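Local atomic coordinates of putative metal-sulfur cluster biosynthesis proteins YuaD (Bacillus subtilis, PDB entry 1ORU), a protein that is of unknown function but carries a MOSC domain, may bind molybdenum and pyridoxal phosphate, and is possibly involved in metal-sulfur cluster biosynthesis. Residues Ile74-Glu79 and Pro104-Leu109; Met8-Glu13 and Ile179-Tyr184. All blocks are in the same frame, centred on the assembly; numbering follows the deposited sequence.

Interaction 1: Ile74-Glu79 and Pro104-Leu109; sequences IEECNE and PDLTSL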
ATOM      1  N   ILE A  74      16.642  11.672  -9.575  1.00 16.31           N
ATOM      2  CA  ILE A  74      17.994  12.048  -9.977  1.00 16.30           C
ATOM      3  C   ILE A  74      18.676  12.773  -8.819  1.00 16.47           C
ATOM      4  O   ILE A  74      19.857  12.541  -8.538  1.00 16.97           O
ATOM      5  CB  ILE A  74      17.970  12.989 -11.210  1.00 15.91           C
ATOM      6  CG1 ILE A  74      17.391  12.252 -12.426  1.00 17.63           C
ATOM      7  CG2 ILE A  74      19.374  13.528 -11.490  1.00 15.72           C
ATOM      8  CD1 ILE A  74      18.153  11.000 -12.818  1.00 17.72           C
ATOM      9  N   GLU A  75      17.929  13.649  -8.148  1.00 16.19           N
ATOM     10  CA  GLU A  75      18.474  14.406  -7.029  1.00 17.21           C
ATOM     11  C   GLU A  75      18.993  13.507  -5.905  1.00 17.01           C
ATOM     12  O   GLU A  75      20.101  13.714  -5.407  1.00 16.78           O
ATOM     13  CB  GLU A  75      17.429  15.366  -6.455  1.00 16.18           C
ATOM     14  CG  GLU A  75      16.993  16.496  -7.376  1.00 17.79           C
ATOM     15  CD  GLU A  75      15.877  16.092  -8.323  1.00 19.64           C
ATOM     16  OE1 GLU A  75      15.158  15.118  -8.015  1.00 19.55           O
ATOM     17  OE2 GLU A  75      15.705  16.760  -9.366  1.00 17.72           O
ATOM     18  N   GLU A  76      18.201  12.515  -5.501  1.00 16.55           N
ATOM     19  CA  GLU A  76      18.634  11.619  -4.432  1.00 16.89           C
ATOM     20  C   GLU A  76      19.796  10.720  -4.872  1.00 17.31           C
ATOM     21  O   GLU A  76      20.679  10.403  -4.070  1.00 17.95           O
ATOM     22  CB  GLU A  76      17.451  10.782  -3.910  1.00 17.06           C
ATOM     23  CG  GLU A  76      16.359  11.636  -3.244  1.00 17.39           C
ATOM     24  CD  GLU A  76      15.307  10.821  -2.499  1.00 18.86           C
ATOM     25  OE1 GLU A  76      14.915   9.745  -2.998  1.00 18.26           O
ATOM     26  OE2 GLU A  76      14.858  11.268  -1.416  1.00 20.06           O
ATOM     27  N   CYS A  77      19.812  10.320  -6.140  1.00 18.05           N
ATOM     28  CA  CYS A  77      20.905   9.484  -6.635  1.00 18.59           C
ATOM     29  C   CYS A  77      22.208  10.269  -6.565  1.00 19.30           C
ATOM     30  O   CYS A  77      23.255   9.708  -6.249  1.00 19.00           O
ATOM     31  CB  CYS A  77      20.653   9.040  -8.078  1.00 18.70           C
ATOM     32  SG  CYS A  77      19.445   7.709  -8.244  1.00 19.32           S
ATOM     33  N   ASN A  78      22.140  11.564  -6.871  1.00 19.82           N
ATOM     34  CA  ASN A  78      23.324  12.420  -6.812  1.00 21.47           C
ATOM     35  C   ASN A  78      23.754  12.527  -5.357  1.00 22.47           C
ATOM     36  O   ASN A  78      24.952  12.584  -5.044  1.00 22.37           O
ATOM     37  CB  ASN A  78      23.008  13.818  -7.356  1.00 23.51           C
ATOM     38  CG  ASN A  78      22.848  13.838  -8.867  1.00 26.60           C
ATOM     39  OD1 ASN A  78      22.457  14.853  -9.447  1.00 29.29           O
ATOM     40  ND2 ASN A  78      23.155  12.718  -9.513  1.00 26.16           N
ATOM     41  N   GLU A  79      22.770  12.550  -4.466  1.00 20.61           N
ATOM     42  CA  GLU A  79      23.036  12.647  -3.041  1.00 22.56           C
ATOM     43  C   GLU A  79      23.790  11.407  -2.574  1.00 21.26           C
ATOM     44  O   GLU A  79      24.747  11.509  -1.806  1.00 21.97           O
ATOM     45  CB  GLU A  79      21.727  12.787  -2.266  1.00 25.77           C
ATOM     46  CG  GLU A  79      21.873  13.557  -0.970  1.00 29.60           C
ATOM     47  CD  GLU A  79      20.565  13.685  -0.216  1.00 32.20           C
ATOM     48  OE1 GLU A  79      19.515  13.886  -0.867  1.00 31.38           O
ATOM     49  OE2 GLU A  79      20.592  13.596   1.032  1.00 33.40           O
ATOM     50  N   PRO A 104      13.543  16.039  -4.952  1.00 18.19           N
ATOM     51  CA  PRO A 104      14.693  15.858  -4.061  1.00 18.88           C
ATOM     52  C   PRO A 104      14.405  15.097  -2.764  1.00 19.08           C
ATOM     53  O   PRO A 104      15.331  14.654  -2.078  1.00 17.98           O
ATOM     54  CB  PRO A 104      15.173  17.292  -3.816  1.00 18.78           C
ATOM     55  CG  PRO A 104      13.923  18.098  -3.939  1.00 18.94           C
ATOM     56  CD  PRO A 104      13.246  17.469  -5.141  1.00 18.35           C
ATOM     57  N   ASP A 105      13.127  14.950  -2.429  0.50 17.34           N
ATOM     58  CA  ASP A 105      12.732  14.226  -1.225  0.50 17.48           C
ATOM     59  C   ASP A 105      11.753  13.108  -1.560  0.45 16.77           C
ATOM     60  O   ASP A 105      10.862  12.788  -0.770  0.50 15.37           O
ATOM     61  CB  ASP A 105      12.104  15.178  -0.207  0.50 19.23           C
ATOM     62  CG  ASP A 105      13.119  16.110   0.422  0.54 20.36           C
ATOM     63  OD1 ASP A 105      14.083  15.611   1.042  0.48 21.75           O
ATOM     64  OD2 ASP A 105      12.954  17.338   0.297  0.38 23.49           O
ATOM     65  N   LEU A 106      11.935  12.516  -2.737  1.00 15.79           N
ATOM     66  CA  LEU A 106      11.078  11.431  -3.208  1.00 14.55           C
ATOM     67  C   LEU A 106      10.867  10.311  -2.206  1.00 15.30           C
ATOM     68  O   LEU A 106       9.747   9.824  -2.025  1.00 15.55           O
ATOM     69  CB  LEU A 106      11.665  10.818  -4.479  1.00 15.19           C
ATOM     70  CG  LEU A 106      10.995   9.528  -4.967  1.00 13.94           C
ATOM     71  CD1 LEU A 106       9.592   9.839  -5.474  1.00 15.64           C
ATOM     72  CD2 LEU A 106      11.847   8.896  -6.066  1.00 12.96           C
ATOM     73  N   THR A 107      11.945   9.887  -1.563  1.00 14.15           N
ATOM     74  CA  THR A 107      11.865   8.789  -0.616  1.00 16.09           C
ATOM     75  C   THR A 107      10.863   9.033   0.512  1.00 15.86           C
ATOM     76  O   THR A 107      10.335   8.080   1.097  1.00 17.68           O
ATOM     77  CB  THR A 107      13.266   8.474  -0.046  1.00 17.95           C
ATOM     78  OG1 THR A 107      14.151   8.164  -1.134  1.00 18.07           O
ATOM     79  CG2 THR A 107      13.212   7.279   0.894  1.00 17.29           C
ATOM     80  N   SER A 108      10.577  10.298   0.803  1.00 16.46           N
ATOM     81  CA  SER A 108       9.626  10.626   1.864  1.00 17.44           C
ATOM     82  C   SER A 108       8.165  10.617   1.413  1.00 16.82           C
ATOM     83  O   SER A 108       7.269  10.770   2.242  1.00 18.12           O
ATOM     84  CB  SER A 108       9.941  11.995   2.468  1.00 18.83           C
ATOM     85  OG  SER A 108      11.191  11.978   3.132  1.00 24.45           O
ATOM     86  N   LEU A 109       7.917  10.456   0.117  1.00 14.81           N
ATOM     87  CA  LEU A 109       6.541  10.441  -0.380  1.00 15.91           C
ATOM     88  C   LEU A 109       5.761   9.361   0.371  1.00 15.72           C
ATOM     89  O   LEU A 109       6.097   8.179   0.309  1.00 16.16           O
ATOM     90  CB  LEU A 109       6.518  10.157  -1.881  1.00 15.44           C
ATOM     91  CG  LEU A 109       5.157  10.304  -2.570  1.00 16.92           C
ATOM     92  CD1 LEU A 109       4.704  11.759  -2.535  1.00 19.06           C
ATOM     93  CD2 LEU A 109       5.264   9.820  -4.004  1.00 16.37           C
TER
HETATM   94  O   HOH W   1      17.974  14.985  -2.864  1.00 27.41           O
HETATM   95  O   HOH W   2      16.881  13.843   0.414  1.00 36.27           O

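Interaction 2: Met8-Glu13 and Ile179-Tyr184; sequences MTAKAE and IEVHSY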
HETATM    1  N   MSE A   8       1.753  18.470  -6.929  0.50 29.01           N
HETATM    2  CA  MSE A   8       2.997  19.056  -7.415  0.50 28.86           C
HETATM    3  C   MSE A   8       3.378  18.419  -8.749  0.50 25.98           C
HETATM    4  O   MSE A   8       3.033  17.266  -9.015  0.50 23.14           O
HETATM    5  CB  MSE A   8       4.116  18.850  -6.389  0.50 34.02           C
HETATM    6  CG  MSE A   8       4.357  17.397  -6.004  0.50 39.15           C
HETATM    7 SE   MSE A   8       5.527  17.200  -4.474  0.37 46.84          SE
HETATM    8  CE  MSE A   8       4.193  17.250  -3.083  0.54 46.23           C
ATOM      9  N   THR A   9       4.080  19.176  -9.588  1.00 22.74           N
ATOM     10  CA  THR A   9       4.498  18.681 -10.893  1.00 19.66           C
ATOM     11  C   THR A   9       5.975  18.308 -10.880  1.00 17.99           C
ATOM     12  O   THR A   9       6.799  19.027 -10.310  1.00 17.42           O
ATOM     13  CB  THR A   9       4.259  19.749 -11.978  1.00 20.19           C
ATOM     14  OG1 THR A   9       2.854  20.021 -12.070  1.00 21.34           O
ATOM     15  CG2 THR A   9       4.764  19.267 -13.330  1.00 20.25           C
ATOM     16  N   ALA A  10       6.295  17.168 -11.485  1.00 15.21           N
ATOM     17  CA  ALA A  10       7.673  16.703 -11.585  1.00 14.19           C
ATOM     18  C   ALA A  10       7.861  16.118 -12.980  1.00 14.30           C
ATOM     19  O   ALA A  10       7.001  16.286 -13.852  1.00 12.27           O
ATOM     20  CB  ALA A  10       7.978  15.659 -10.517  1.00 12.08           C
ATOM     21  N   LYS A  11       8.968  15.414 -13.185  1.00 12.97           N
ATOM     22  CA  LYS A  11       9.273  14.865 -14.494  1.00 13.60           C
ATOM     23  C   LYS A  11       9.912  13.486 -14.472  1.00 14.82           C
ATOM     24  O   LYS A  11      10.719  13.178 -13.601  1.00 13.57           O
ATOM     25  CB  LYS A  11      10.203  15.838 -15.231  1.00 14.93           C
ATOM     26  CG  LYS A  11      10.693  15.380 -16.595  1.00 14.50           C
ATOM     27  CD  LYS A  11      11.599  16.448 -17.214  1.00 16.40           C
ATOM     28  CE  LYS A  11      12.106  16.061 -18.587  1.00 16.21           C
ATOM     29  NZ  LYS A  11      13.039  17.096 -19.133  1.00 20.83           N
ATOM     30  N   ALA A  12       9.538  12.657 -15.444  1.00 14.59           N
ATOM     31  CA  ALA A  12      10.114  11.326 -15.572  1.00 15.26           C
ATOM     32  C   ALA A  12      11.288  11.501 -16.536  1.00 15.94           C
ATOM     33  O   ALA A  12      11.092  11.575 -17.751  1.00 16.87           O
ATOM     34  CB  ALA A  12       9.085  10.357 -16.154  1.00 15.67           C
ATOM     35  N   GLU A  13      12.500  11.601 -15.990  1.00 16.79           N
ATOM     36  CA  GLU A  13      13.707  11.782 -16.802  1.00 17.35           C
ATOM     37  C   GLU A  13      14.074  10.532 -17.582  1.00 17.11           C
ATOM     38  O   GLU A  13      14.548  10.621 -18.716  1.00 17.81           O
ATOM     39  CB  GLU A  13      14.907  12.164 -15.928  1.00 16.91           C
ATOM     40  CG  GLU A  13      14.837  13.529 -15.284  1.00 17.32           C
ATOM     41  CD  GLU A  13      15.026  14.673 -16.274  1.00 18.47           C
ATOM     42  OE1 GLU A  13      15.302  14.414 -17.468  1.00 19.00           O
ATOM     43  OE2 GLU A  13      14.905  15.839 -15.849  1.00 19.04           O
ATOM     44  N   ILE A 179       4.996  14.659 -14.844  1.00 14.16           N
ATOM     45  CA  ILE A 179       4.111  13.891 -13.986  1.00 12.77           C
ATOM     46  C   ILE A 179       3.441  14.746 -12.921  1.00 15.52           C
ATOM     47  O   ILE A 179       3.966  15.786 -12.504  1.00 14.69           O
ATOM     48  CB  ILE A 179       4.859  12.723 -13.302  1.00 13.94           C
ATOM     49  CG1 ILE A 179       6.100  13.239 -12.564  1.00 12.55           C
ATOM     50  CG2 ILE A 179       5.236  11.688 -14.346  1.00 13.92           C
ATOM     51  CD1 ILE A 179       6.811  12.168 -11.743  1.00 15.26           C
ATOM     52  N   GLU A 180       2.267  14.294 -12.496  1.00 15.68           N
ATOM     53  CA  GLU A 180       1.485  14.979 -11.480  1.00 17.36           C
ATOM     54  C   GLU A 180       1.560  14.137 -10.215  1.00 15.83           C
ATOM     55  O   GLU A 180       1.106  12.995 -10.206  1.00 14.72           O
ATOM     56  CB  GLU A 180       0.031  15.082 -11.937  1.00 24.61           C
ATOM     57  CG  GLU A 180      -0.840  15.973 -11.081  1.00 36.76           C
ATOM     58  CD  GLU A 180      -0.604  17.442 -11.355  1.00 43.62           C
ATOM     59  OE1 GLU A 180      -1.316  18.281 -10.760  1.00 46.24           O
ATOM     60  OE2 GLU A 180       0.294  17.757 -12.169  1.00 46.86           O
ATOM     61  N   VAL A 181       2.142  14.690  -9.155  1.00 12.87           N
ATOM     62  CA  VAL A 181       2.259  13.952  -7.904  1.00 14.06           C
ATOM     63  C   VAL A 181       1.200  14.422  -6.918  1.00 14.75           C
ATOM     64  O   VAL A 181       1.070  15.620  -6.662  1.00 15.72           O
ATOM     65  CB  VAL A 181       3.661  14.135  -7.273  1.00 14.80           C
ATOM     66  CG1 VAL A 181       3.758  13.353  -5.960  1.00 16.45           C
ATOM     67  CG2 VAL A 181       4.735  13.663  -8.256  1.00 16.39           C
ATOM     68  N   HIS A 182       0.418  13.473  -6.406  1.00 14.17           N
ATOM     69  CA  HIS A 182      -0.617  13.761  -5.420  1.00 15.97           C
ATOM     70  C   HIS A 182      -0.062  13.205  -4.115  1.00 18.52           C
ATOM     71  O   HIS A 182      -0.144  11.998  -3.848  1.00 16.15           O
ATOM     72  CB  HIS A 182      -1.922  13.065  -5.810  1.00 15.05           C
ATOM     73  CG  HIS A 182      -2.472  13.525  -7.125  1.00 15.44           C
ATOM     74  ND1 HIS A 182      -3.417  14.522  -7.230  1.00 16.54           N
ATOM     75  CD2 HIS A 182      -2.166  13.160  -8.391  1.00 14.83           C
ATOM     76  CE1 HIS A 182      -3.670  14.753  -8.507  1.00 16.73           C
ATOM     77  NE2 HIS A 182      -2.921  13.940  -9.233  1.00 17.00           N
ATOM     78  N   SER A 183       0.540  14.090  -3.325  1.00 21.10           N
ATOM     79  CA  SER A 183       1.167  13.712  -2.065  1.00 26.25           C
ATOM     80  C   SER A 183       0.168  13.579  -0.920  1.00 28.29           C
ATOM     81  O   SER A 183      -0.502  14.544  -0.547  1.00 30.14           O
ATOM     82  CB  SER A 183       2.252  14.734  -1.713  1.00 26.99           C
ATOM     83  OG  SER A 183       3.089  14.264  -0.674  1.00 29.75           O
ATOM     84  N   TYR A 184       0.079  12.373  -0.365  1.00 30.56           N
ATOM     85  CA  TYR A 184      -0.841  12.085   0.732  1.00 33.48           C
ATOM     86  C   TYR A 184      -0.425  12.775   2.030  1.00 37.77           C
ATOM     87  O   TYR A 184       0.760  12.811   2.372  1.00 34.33           O
ATOM     88  CB  TYR A 184      -0.920  10.575   0.960  1.00 33.20           C
ATOM     89  CG  TYR A 184      -1.849  10.163   2.085  1.00 34.28           C
ATOM     90  CD1 TYR A 184      -3.223  10.400   2.006  1.00 34.50           C
ATOM     91  CD2 TYR A 184      -1.356   9.528   3.226  1.00 34.87           C
ATOM     92  CE1 TYR A 184      -4.082  10.012   3.036  1.00 35.61           C
ATOM     93  CE2 TYR A 184      -2.208   9.135   4.262  1.00 35.22           C
ATOM     94  CZ  TYR A 184      -3.569   9.380   4.158  1.00 36.10           C
ATOM     95  OH  TYR A 184      -4.416   8.988   5.173  1.00 38.40           O
TER
HETATM   96  O   HOH W   3       0.529  20.016  -9.933  1.00 34.55           O

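Interaction 1: Ile74-Glu79 and Pro104-Leu109
Three kinds of interaction join the first turns of helix 74-84 to the short 3-10 segment at 106-108, and direct hydrogen bonds come first. The chain of E76 runs extended beyond CG and crosses T107 obliquely, so that its carboxylate lies against the start of the 3-10 turn. T107 OG1 donates to E76 OE1 at 2.6 Å. T107 N reaches E76 OE2 at 3.2 Å along a fairly straight N-H line (162°). Both donors stand above the carboxylate plane, 27° out of it. A second, weak bond from T107 N to E76 OE1 makes the amide hydrogen bifurcated. The T107 hydroxyl is also hydrogen-bonded to G162 N, so one small group ties three parts of the chain together. An alanine in place of E76 would probably leave the T107 amide and hydroxyl without this acceptor and loosen the turn from the helix. E75, its chain bent at chi2, accepts hydrogen bonds from G102 N at OE2 and M103 N at OE1, in the loop that leads to P104.

Water supplies the second kind. Water 1 donates to E79 OE1 and P104 O, each at 2.8 Å, linking the helix to the loop one turn further on.

Packing is the third. E75 and P104 lie side by side, with E75 CB 3.7 Å from P104 CA.

The arrangement is that of a buried helix carboxylate accepting the N-H and the hydroxyl of one residue in a 3-10 turn, and it joins helix 74-84 to the loop between strands 98-101 and 114-116 of the MOSC domain.

Interaction 2: Met8-Glu13 and Ile179-Tyr184
M8, a selenomethionine in this crystal, leans along its strand partner instead of standing clear of it. Its CG takes the crowded position between the backbone N and the carbonyl carbon (chi1 56°), where it crosses V181 obliquely and meets V181 CB at 3.6 Å. A bend at chi3 (89°) then carries the methyl end to S183, with M8 CE only 3.5 Å from S183 CB, a tight carbon contact. On the same face, I179 also has CG1 in the crowded position, which lays that branch against A10: I179 CG1 is 3.7 Å from A10 CB and reaches the A10 carbonyl as well. T9 and E180 cross obliquely on the opposite face, where water 3 donates to E180 OE1 at 2.7 Å and also pairs with T9 OG1.

These orientations rest on an antiparallel ladder in which M8 with V181 and A10 with I179 are hydrogen-bonded pairs, flanking the non-hydrogen-bonded pair T9 with E180. The bond from V181 N to M8 O, 2.7 Å long, runs nearly along the C=O axis, whereas I179 N approaches A10 O from above the carbonyl plane. T9 CA adds a CA-H...O contact to I179 O. The strand directions differ by 133°, well short of exact antiparallelism.

Strand 178-184 lies between strands 5-17 and 114-116 in the mixed sheet, with E180 and H182 hydrogen-bonded through their backbones to I116 and R114. I179 packs on V100 and I115, and H182 touches M56 of the second subunit.

The centres of interactions 1 and 2 lie about 13 Å apart, and the two meet through side chains: L109 CD1 packs 3.5 Å from S183 OG and also against V181, while I74 rests on E13. In chain order, strand 5-17 comes first, then helix 74-84 and the loop at 104-109, and strand 178-184 last, so interaction 2 joins strands from near the two ends of the modelled chain and interaction 1 falls between them. Strand 98-101 relates the two: it pairs with strand 5-17 and leads into the loop of interaction 1. A helix-to-loop contact of shorter sequence separation is thereby packed against a long-range strand pairing.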